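PDB 3PE7: oligogalacturonate lyase, which cleaves oligogalacturonates by beta-elimination in the cytoplasm, a lyase built on a seven-bladed beta-propeller that carries manganese. Local coordinates for residues Q22-R35 with L366-A380. Residues are numbered along the deposited sequence; the frame is centred on the assembly and turned at random.
Sequences QVTRLTPPDVTCHR and LFTSDVHGKPALYLA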
ATOM      1  N   GLN A  22     -12.337  15.898 -14.134  1.00 13.54           N
ATOM      2  CA  GLN A  22     -12.082  14.946 -15.208  1.00 13.67           C
ATOM      3  C   GLN A  22     -11.585  13.622 -14.605  1.00 13.38           C
ATOM      4  O   GLN A  22     -10.645  13.603 -13.784  1.00 12.73           O
ATOM      5  CB  GLN A  22     -11.047  15.507 -16.184  1.00 14.19           C
ATOM      6  CG  GLN A  22     -10.712  14.553 -17.319  1.00 18.17           C
ATOM      7  CD  GLN A  22     -10.085  15.243 -18.523  1.00 22.75           C
ATOM      8  OE1 GLN A  22     -10.669  16.168 -19.108  1.00 26.89           O
ATOM      9  NE2 GLN A  22      -8.908  14.787 -18.910  1.00 21.98           N
ATOM     10  N   VAL A  23     -12.209  12.527 -15.035  1.00 12.22           N
ATOM     11  CA  VAL A  23     -11.839  11.187 -14.584  1.00 12.22           C
ATOM     12  C   VAL A  23     -11.663  10.312 -15.813  1.00 12.55           C
ATOM     13  O   VAL A  23     -12.465  10.370 -16.747  1.00 12.03           O
ATOM     14  CB  VAL A  23     -12.906  10.567 -13.640  1.00 12.31           C
ATOM     15  CG1 VAL A  23     -12.470   9.187 -13.122  1.00 12.89           C
ATOM     16  CG2 VAL A  23     -13.169  11.476 -12.458  1.00 12.67           C
ATOM     17  N   THR A  24     -10.598   9.523 -15.826  1.00 11.40           N
ATOM     18  CA  THR A  24     -10.371   8.589 -16.930  1.00 11.84           C
ATOM     19  C   THR A  24     -10.282   7.182 -16.362  1.00 10.49           C
ATOM     20  O   THR A  24      -9.480   6.934 -15.458  1.00 11.16           O
ATOM     21  CB  THR A  24      -9.094   8.953 -17.724  1.00 11.69           C
ATOM     22  OG1 THR A  24      -9.270  10.269 -18.277  1.00 13.08           O
ATOM     23  CG2 THR A  24      -8.875   7.965 -18.868  1.00 12.84           C
ATOM     24  N   ARG A  25     -11.125   6.285 -16.871  1.00  9.98           N
ATOM     25  CA  ARG A  25     -11.040   4.858 -16.546  1.00  9.56           C
ATOM     26  C   ARG A  25     -10.069   4.190 -17.513  1.00 10.36           C
ATOM     27  O   ARG A  25     -10.191   4.345 -18.737  1.00 11.12           O
ATOM     28  CB  ARG A  25     -12.406   4.210 -16.697  1.00  9.76           C
ATOM     29  CG  ARG A  25     -12.455   2.762 -16.218  1.00  9.25           C
ATOM     30  CD  ARG A  25     -13.852   2.234 -16.314  1.00 11.18           C
ATOM     31  NE  ARG A  25     -14.269   2.102 -17.716  1.00 11.60           N
ATOM     32  CZ  ARG A  25     -15.535   2.050 -18.111  1.00 11.26           C
ATOM     33  NH1 ARG A  25     -16.518   2.128 -17.227  1.00 10.97           N
ATOM     34  NH2 ARG A  25     -15.814   1.921 -19.414  1.00 11.77           N
ATOM     35  N   LEU A  26      -9.125   3.439 -16.955  1.00  9.31           N
ATOM     36  CA  LEU A  26      -8.007   2.909 -17.744  1.00  9.49           C
ATOM     37  C   LEU A  26      -8.201   1.465 -18.188  1.00  9.77           C
ATOM     38  O   LEU A  26      -7.545   1.013 -19.126  1.00 10.39           O
ATOM     39  CB  LEU A  26      -6.710   3.006 -16.940  1.00  9.60           C
ATOM     40  CG  LEU A  26      -6.279   4.377 -16.409  1.00 11.05           C
ATOM     41  CD1 LEU A  26      -5.017   4.216 -15.580  1.00  8.32           C
ATOM     42  CD2 LEU A  26      -6.037   5.363 -17.542  1.00 11.50           C
ATOM     43  N   THR A  27      -9.074   0.738 -17.496  1.00 10.20           N
ATOM     44  CA  THR A  27      -9.231  -0.707 -17.718  1.00 10.23           C
ATOM     45  C   THR A  27     -10.714  -1.048 -17.906  1.00 10.24           C
ATOM     46  O   THR A  27     -11.594  -0.302 -17.420  1.00 10.27           O
ATOM     47  CB  THR A  27      -8.645  -1.532 -16.527  1.00  9.50           C
ATOM     48  OG1 THR A  27      -9.321  -1.167 -15.322  1.00 10.19           O
ATOM     49  CG2 THR A  27      -7.147  -1.268 -16.360  1.00 10.49           C
ATOM     50  N   PRO A  28     -11.001  -2.150 -18.625  1.00 10.41           N
ATOM     51  CA  PRO A  28     -12.386  -2.496 -18.937  1.00 11.01           C
ATOM     52  C   PRO A  28     -13.076  -3.217 -17.773  1.00 11.83           C
ATOM     53  O   PRO A  28     -12.543  -4.220 -17.288  1.00 11.67           O
ATOM     54  CB  PRO A  28     -12.248  -3.425 -20.157  1.00 10.67           C
ATOM     55  CG  PRO A  28     -10.901  -4.092 -19.973  1.00 10.37           C
ATOM     56  CD  PRO A  28     -10.029  -3.062 -19.281  1.00 10.30           C
ATOM     57  N   PRO A  29     -14.255  -2.726 -17.342  1.00 12.21           N
ATOM     58  CA  PRO A  29     -14.871  -3.238 -16.117  1.00 12.66           C
ATOM     59  C   PRO A  29     -15.561  -4.595 -16.283  1.00 12.71           C
ATOM     60  O   PRO A  29     -16.271  -5.028 -15.373  1.00 13.52           O
ATOM     61  CB  PRO A  29     -15.861  -2.128 -15.731  1.00 12.54           C
ATOM     62  CG  PRO A  29     -16.208  -1.468 -17.025  1.00 13.72           C
ATOM     63  CD  PRO A  29     -14.920  -1.493 -17.812  1.00 12.23           C
ATOM     64  N   ASP A  30     -15.356  -5.253 -17.422  1.00 13.14           N
ATOM     65  CA  ASP A  30     -15.734  -6.661 -17.525  1.00 13.25           C
ATOM     66  C   ASP A  30     -14.551  -7.571 -17.199  1.00 12.32           C
ATOM     67  O   ASP A  30     -14.680  -8.803 -17.268  1.00 12.87           O
ATOM     68  CB  ASP A  30     -16.309  -7.001 -18.912  1.00 14.63           C
ATOM     69  CG  ASP A  30     -15.265  -6.969 -19.995  1.00 17.70           C
ATOM     70  OD1 ASP A  30     -14.466  -6.006 -20.061  1.00 18.44           O
ATOM     71  OD2 ASP A  30     -15.213  -7.942 -20.778  1.00 23.36           O
ATOM     72  N   VAL A  31     -13.397  -6.989 -16.859  1.00 11.30           N
ATOM     73  CA  VAL A  31     -12.236  -7.763 -16.382  1.00  9.65           C
ATOM     74  C   VAL A  31     -11.765  -7.146 -15.058  1.00 10.26           C
ATOM     75  O   VAL A  31     -11.559  -5.936 -14.988  1.00  9.88           O
ATOM     76  CB  VAL A  31     -11.079  -7.741 -17.409  1.00 10.40           C
ATOM     77  CG1 VAL A  31      -9.843  -8.516 -16.875  1.00 11.39           C
ATOM     78  CG2 VAL A  31     -11.580  -8.269 -18.742  1.00  9.63           C
ATOM     79  N   THR A  32     -11.587  -7.969 -14.028  1.00  8.74           N
ATOM     80  CA  THR A  32     -11.090  -7.448 -12.751  1.00  8.99           C
ATOM     81  C   THR A  32      -9.657  -6.957 -12.887  1.00  9.41           C
ATOM     82  O   THR A  32      -8.758  -7.724 -13.226  1.00  9.67           O
ATOM     83  CB  THR A  32     -11.200  -8.514 -11.636  1.00  9.11           C
ATOM     84  OG1 THR A  32     -12.588  -8.779 -11.411  1.00  8.81           O
ATOM     85  CG2 THR A  32     -10.529  -8.044 -10.334  1.00  8.60           C
ATOM     86  N   CYS A  33      -9.464  -5.654 -12.658  1.00  9.32           N
ATOM     87  CA  CYS A  33      -8.130  -5.044 -12.628  1.00  9.59           C
ATOM     88  C   CYS A  33      -8.048  -4.149 -11.397  1.00  9.08           C
ATOM     89  O   CYS A  33      -9.038  -3.531 -10.987  1.00  9.67           O
ATOM     90  CB  CYS A  33      -7.888  -4.185 -13.876  1.00  9.75           C
ATOM     91  SG  CYS A  33      -7.951  -5.120 -15.435  1.00 10.64           S
ATOM     92  N   HIS A  34      -6.876  -4.068 -10.797  1.00  8.58           N
ATOM     93  CA  HIS A  34      -6.747  -3.237  -9.608  1.00  8.07           C
ATOM     94  C   HIS A  34      -5.349  -2.671  -9.495  1.00  8.39           C
ATOM     95  O   HIS A  34      -4.386  -3.238 -10.010  1.00  8.54           O
ATOM     96  CB  HIS A  34      -7.053  -4.052  -8.337  1.00  8.31           C
ATOM     97  CG  HIS A  34      -6.046  -5.128  -8.087  1.00  8.16           C
ATOM     98  ND1 HIS A  34      -4.879  -4.901  -7.387  1.00  7.80           N
ATOM     99  CD2 HIS A  34      -5.986  -6.411  -8.521  1.00  7.92           C
ATOM    100  CE1 HIS A  34      -4.172  -6.022  -7.349  1.00  8.64           C
ATOM    101  NE2 HIS A  34      -4.815  -6.948  -8.041  1.00  9.11           N
ATOM    102  N   ARG A  35      -5.240  -1.538  -8.809  1.00  8.87           N
ATOM    103  CA  ARG A  35      -3.920  -0.970  -8.545  1.00  9.32           C
ATOM    104  C   ARG A  35      -3.224  -1.706  -7.400  1.00  9.50           C
ATOM    105  O   ARG A  35      -3.868  -2.445  -6.653  1.00  9.05           O
ATOM    106  CB  ARG A  35      -4.086   0.517  -8.238  1.00  9.88           C
ATOM    107  CG  ARG A  35      -4.635   0.714  -6.854  1.00 12.30           C
ATOM    108  CD  ARG A  35      -3.405   0.964  -5.962  1.00 20.31           C
ATOM    109  NE  ARG A  35      -3.258   2.365  -6.016  1.00 14.54           N
ATOM    110  CZ  ARG A  35      -2.181   3.134  -5.953  1.00 11.63           C
ATOM    111  NH1 ARG A  35      -0.913   2.705  -5.808  1.00  9.64           N
ATOM    112  NH2 ARG A  35      -2.444   4.418  -6.058  1.00 10.19           N
ATOM    113  N   LEU A 366      -4.626   8.187  -8.547  1.00  8.37           N
ATOM    114  CA  LEU A 366      -4.911   6.841  -9.077  1.00  8.02           C
ATOM    115  C   LEU A 366      -5.635   6.036  -8.023  1.00  8.03           C
ATOM    116  O   LEU A 366      -5.209   6.006  -6.862  1.00  7.67           O
ATOM    117  CB  LEU A 366      -3.609   6.118  -9.445  1.00  8.32           C
ATOM    118  CG  LEU A 366      -3.762   4.643  -9.884  1.00  8.27           C
ATOM    119  CD1 LEU A 366      -4.355   4.567 -11.278  1.00  9.61           C
ATOM    120  CD2 LEU A 366      -2.405   3.883  -9.822  1.00  8.56           C
ATOM    121  N   PHE A 367      -6.708   5.361  -8.416  1.00  6.83           N
ATOM    122  CA  PHE A 367      -7.454   4.533  -7.455  1.00  7.01           C
ATOM    123  C   PHE A 367      -8.183   3.398  -8.147  1.00  7.34           C
ATOM    124  O   PHE A 367      -8.410   3.450  -9.360  1.00  7.08           O
ATOM    125  CB  PHE A 367      -8.443   5.393  -6.633  1.00  7.41           C
ATOM    126  CG  PHE A 367      -9.516   6.059  -7.450  1.00  7.65           C
ATOM    127  CD1 PHE A 367     -10.789   5.494  -7.511  1.00  8.17           C
ATOM    128  CD2 PHE A 367      -9.272   7.257  -8.142  1.00  8.69           C
ATOM    129  CE1 PHE A 367     -11.808   6.112  -8.255  1.00  7.92           C
ATOM    130  CE2 PHE A 367     -10.290   7.878  -8.893  1.00  7.96           C
ATOM    131  CZ  PHE A 367     -11.555   7.308  -8.941  1.00  7.82           C
ATOM    132  N   THR A 368      -8.544   2.377  -7.372  1.00  7.58           N
ATOM    133  CA  THR A 368      -9.454   1.304  -7.846  1.00  8.26           C
ATOM    134  C   THR A 368     -10.910   1.570  -7.425  1.00  8.11           C
ATOM    135  O   THR A 368     -11.175   2.070  -6.332  1.00  7.99           O
ATOM    136  CB  THR A 368      -9.051  -0.085  -7.265  1.00  8.44           C
ATOM    137  OG1 THR A 368      -7.673  -0.352  -7.497  1.00 11.32           O
ATOM    138  CG2 THR A 368      -9.860  -1.214  -7.889  1.00  9.32           C
ATOM    139  N   SER A 369     -11.845   1.192  -8.292  1.00  7.54           N
ATOM    140  CA  SER A 369     -13.252   1.095  -7.894  1.00  7.70           C
ATOM    141  C   SER A 369     -13.945   0.062  -8.770  1.00  7.62           C
ATOM    142  O   SER A 369     -13.529  -0.172  -9.896  1.00  7.99           O
ATOM    143  CB  SER A 369     -13.945   2.442  -8.066  1.00  7.88           C
ATOM    144  OG  SER A 369     -15.313   2.325  -7.687  1.00  7.40           O
ATOM    145  N   ASP A 370     -15.005  -0.553  -8.221  1.00  7.70           N
ATOM    146  CA  ASP A 370     -15.888  -1.420  -8.991  1.00  8.30           C
ATOM    147  C   ASP A 370     -17.208  -0.753  -9.369  1.00  8.26           C
ATOM    148  O   ASP A 370     -18.179  -1.447  -9.683  1.00  9.19           O
ATOM    149  CB  ASP A 370     -16.163  -2.724  -8.216  1.00  7.04           C
ATOM    150  CG  ASP A 370     -17.012  -2.507  -6.976  1.00  9.36           C
ATOM    151  OD1 ASP A 370     -17.545  -3.512  -6.463  1.00 10.50           O
ATOM    152  OD2 ASP A 370     -17.138  -1.358  -6.508  1.00  8.01           O
ATOM    153  N   VAL A 371     -17.250   0.583  -9.332  1.00  8.42           N
ATOM    154  CA  VAL A 371     -18.455   1.348  -9.665  1.00  9.34           C
ATOM    155  C   VAL A 371     -19.123   0.926 -10.987  1.00  9.56           C
ATOM    156  O   VAL A 371     -20.355   0.951 -11.085  1.00 10.57           O
ATOM    157  CB  VAL A 371     -18.180   2.889  -9.648  1.00  9.59           C
ATOM    158  CG1 VAL A 371     -17.079   3.279 -10.641  1.00 10.61           C
ATOM    159  CG2 VAL A 371     -19.467   3.699  -9.888  1.00 11.27           C
ATOM    160  N   HIS A 372     -18.326   0.522 -11.972  1.00  9.68           N
ATOM    161  CA  HIS A 372     -18.868   0.195 -13.292  1.00 10.53           C
ATOM    162  C   HIS A 372     -18.964  -1.296 -13.597  1.00 11.02           C
ATOM    163  O   HIS A 372     -19.217  -1.685 -14.748  1.00 11.40           O
ATOM    164  CB  HIS A 372     -18.069   0.933 -14.372  1.00 10.56           C
ATOM    165  CG  HIS A 372     -18.074   2.417 -14.194  1.00 10.45           C
ATOM    166  ND1 HIS A 372     -16.922   3.176 -14.237  1.00 10.11           N
ATOM    167  CD2 HIS A 372     -19.086   3.279 -13.931  1.00 10.62           C
ATOM    168  CE1 HIS A 372     -17.228   4.444 -14.029  1.00 10.54           C
ATOM    169  NE2 HIS A 372     -18.534   4.534 -13.837  1.00 11.44           N
ATOM    170  N   GLY A 373     -18.758  -2.122 -12.572  1.00 11.03           N
ATOM    171  CA  GLY A 373     -18.898  -3.569 -12.724  1.00 11.34           C
ATOM    172  C   GLY A 373     -17.880  -4.300 -11.875  1.00 11.16           C
ATOM    173  O   GLY A 373     -18.069  -4.486 -10.678  1.00 12.13           O
ATOM    174  N   LYS A 374     -16.779  -4.694 -12.493  1.00 10.08           N
ATOM    175  CA  LYS A 374     -15.694  -5.309 -11.742  1.00  9.66           C
ATOM    176  C   LYS A 374     -14.707  -4.201 -11.366  1.00  8.40           C
ATOM    177  O   LYS A 374     -14.781  -3.101 -11.920  1.00  8.31           O
ATOM    178  CB  LYS A 374     -15.032  -6.397 -12.584  1.00  9.63           C
ATOM    179  CG  LYS A 374     -15.985  -7.565 -12.900  1.00 11.92           C
ATOM    180  CD  LYS A 374     -15.347  -8.497 -13.895  1.00 13.24           C
ATOM    181  CE  LYS A 374     -16.249  -9.667 -14.227  1.00 17.78           C
ATOM    182  NZ  LYS A 374     -15.574 -10.490 -15.277  1.00 20.04           N
ATOM    183  N   PRO A 375     -13.776  -4.495 -10.445  1.00  8.20           N
ATOM    184  CA  PRO A 375     -12.699  -3.546 -10.147  1.00  7.61           C
ATOM    185  C   PRO A 375     -11.988  -3.033 -11.412  1.00  7.65           C
ATOM    186  O   PRO A 375     -11.687  -3.809 -12.329  1.00  7.68           O
ATOM    187  CB  PRO A 375     -11.736  -4.373  -9.303  1.00  7.65           C
ATOM    188  CG  PRO A 375     -12.653  -5.347  -8.590  1.00  7.41           C
ATOM    189  CD  PRO A 375     -13.669  -5.723  -9.631  1.00  7.74           C
ATOM    190  N   ALA A 376     -11.745  -1.726 -11.447  1.00  7.61           N
ATOM    191  CA  ALA A 376     -11.048  -1.085 -12.564  1.00  7.63           C
ATOM    192  C   ALA A 376     -10.166   0.033 -12.010  1.00  8.01           C
ATOM    193  O   ALA A 376     -10.328   0.451 -10.855  1.00  7.92           O
ATOM    194  CB  ALA A 376     -12.075  -0.521 -13.608  1.00  8.76           C
ATOM    195  N   LEU A 377      -9.244   0.508 -12.834  1.00  7.77           N
ATOM    196  CA  LEU A 377      -8.354   1.609 -12.473  1.00  8.19           C
ATOM    197  C   LEU A 377      -8.860   2.934 -13.034  1.00  7.70           C
ATOM    198  O   LEU A 377      -9.334   3.012 -14.171  1.00  8.73           O
ATOM    199  CB  LEU A 377      -6.922   1.345 -12.973  1.00  9.47           C
ATOM    200  CG  LEU A 377      -6.098   0.394 -12.077  1.00 10.59           C
ATOM    201  CD1 LEU A 377      -6.452  -1.060 -12.364  1.00 13.37           C
ATOM    202  CD2 LEU A 377      -4.616   0.646 -12.249  1.00 13.12           C
ATOM    203  N   TYR A 378      -8.744   3.975 -12.214  1.00  8.36           N
ATOM    204  CA  TYR A 378      -9.194   5.334 -12.553  1.00  7.47           C
ATOM    205  C   TYR A 378      -8.135   6.355 -12.194  1.00  7.46           C
ATOM    206  O   TYR A 378      -7.418   6.208 -11.192  1.00  6.98           O
ATOM    207  CB  TYR A 378     -10.462   5.705 -11.766  1.00  7.61           C
ATOM    208  CG  TYR A 378     -11.609   4.785 -12.035  1.00  7.06           C
ATOM    209  CD1 TYR A 378     -11.689   3.539 -11.392  1.00  7.99           C
ATOM    210  CD2 TYR A 378     -12.598   5.128 -12.962  1.00  8.77           C
ATOM    211  CE1 TYR A 378     -12.738   2.655 -11.659  1.00  7.05           C
ATOM    212  CE2 TYR A 378     -13.657   4.245 -13.243  1.00  8.62           C
ATOM    213  CZ  TYR A 378     -13.705   3.016 -12.567  1.00  7.47           C
ATOM    214  OH  TYR A 378     -14.725   2.152 -12.825  1.00  8.96           O
ATOM    215  N   LEU A 379      -8.054   7.396 -13.018  1.00  8.12           N
ATOM    216  CA  LEU A 379      -7.267   8.596 -12.725  1.00  8.75           C
ATOM    217  C   LEU A 379      -8.208   9.801 -12.636  1.00  9.37           C
ATOM    218  O   LEU A 379      -8.888  10.133 -13.611  1.00  9.94           O
ATOM    219  CB  LEU A 379      -6.205   8.829 -13.812  1.00  9.13           C
ATOM    220  CG  LEU A 379      -4.993   7.893 -13.813  1.00  9.18           C
ATOM    221  CD1 LEU A 379      -4.195   8.014 -15.117  1.00 11.30           C
ATOM    222  CD2 LEU A 379      -4.110   8.202 -12.577  1.00  9.44           C
ATOM    223  N   ALA A 380      -8.226  10.447 -11.470  1.00  9.44           N
ATOM    224  CA  ALA A 380      -9.003  11.694 -11.294  1.00  9.26           C
ATOM    225  C   ALA A 380      -8.081  12.910 -11.312  1.00 10.18           C
ATOM    226  O   ALA A 380      -7.067  12.926 -10.624  1.00 10.40           O
ATOM    227  CB  ALA A 380      -9.801  11.636  -9.997  1.00  9.11           C
TER
HETATM  228  O   HOH W   1      -7.877  12.252 -14.991  1.00 17.38           O
HETATM  229  O   HOH W   2     -12.419 -11.051 -14.331  1.00  3.87           O
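Strand 22-25 pairs antiparallel with strand 376-380 (axes 4.7 Å apart, 156°): T24 and L379 exchange two backbone hydrogen bonds, and L26 N continues the pairing to L377 O (2.8 Å). Where the pairing ends, T27 OG1 takes over from the backbone and accepts a hydrogen bond from L377 N at 3.0 Å; chi1 of 59° sets this hydroxyl between its own N and carbonyl carbon. On the face of V23 and R25, the R25 chain runs alongside the Y378 ring, CG 3.5 Å from CE2, while P29 CD sits over the guanidinium, whose NH2 forms a salt bridge with D12. On the side of L379, L26 CD1 lies 3.9 Å from L379 CD1. Strand 22-25, with 12-15 beyond it, adds N-terminal strands to the sheet of the chain's last strands, the "Velcro" closure familiar in beta-propellers. From T27 to T32 the chain crosses to the neighbouring blade, whose edge strand is 33-34, and L377 CD1 packs against C33 CB and the H34 backbone. K374, extended beyond CG, reaches D30 O with NZ (2.8 Å), from above the carbonyl plane. T368 OG1 accepts a hydrogen bond from R35 N at 3.0 Å; the bent R35 side chain brings NH2 to L366 O (3.3 Å) and S357, near the manganese ligand H355.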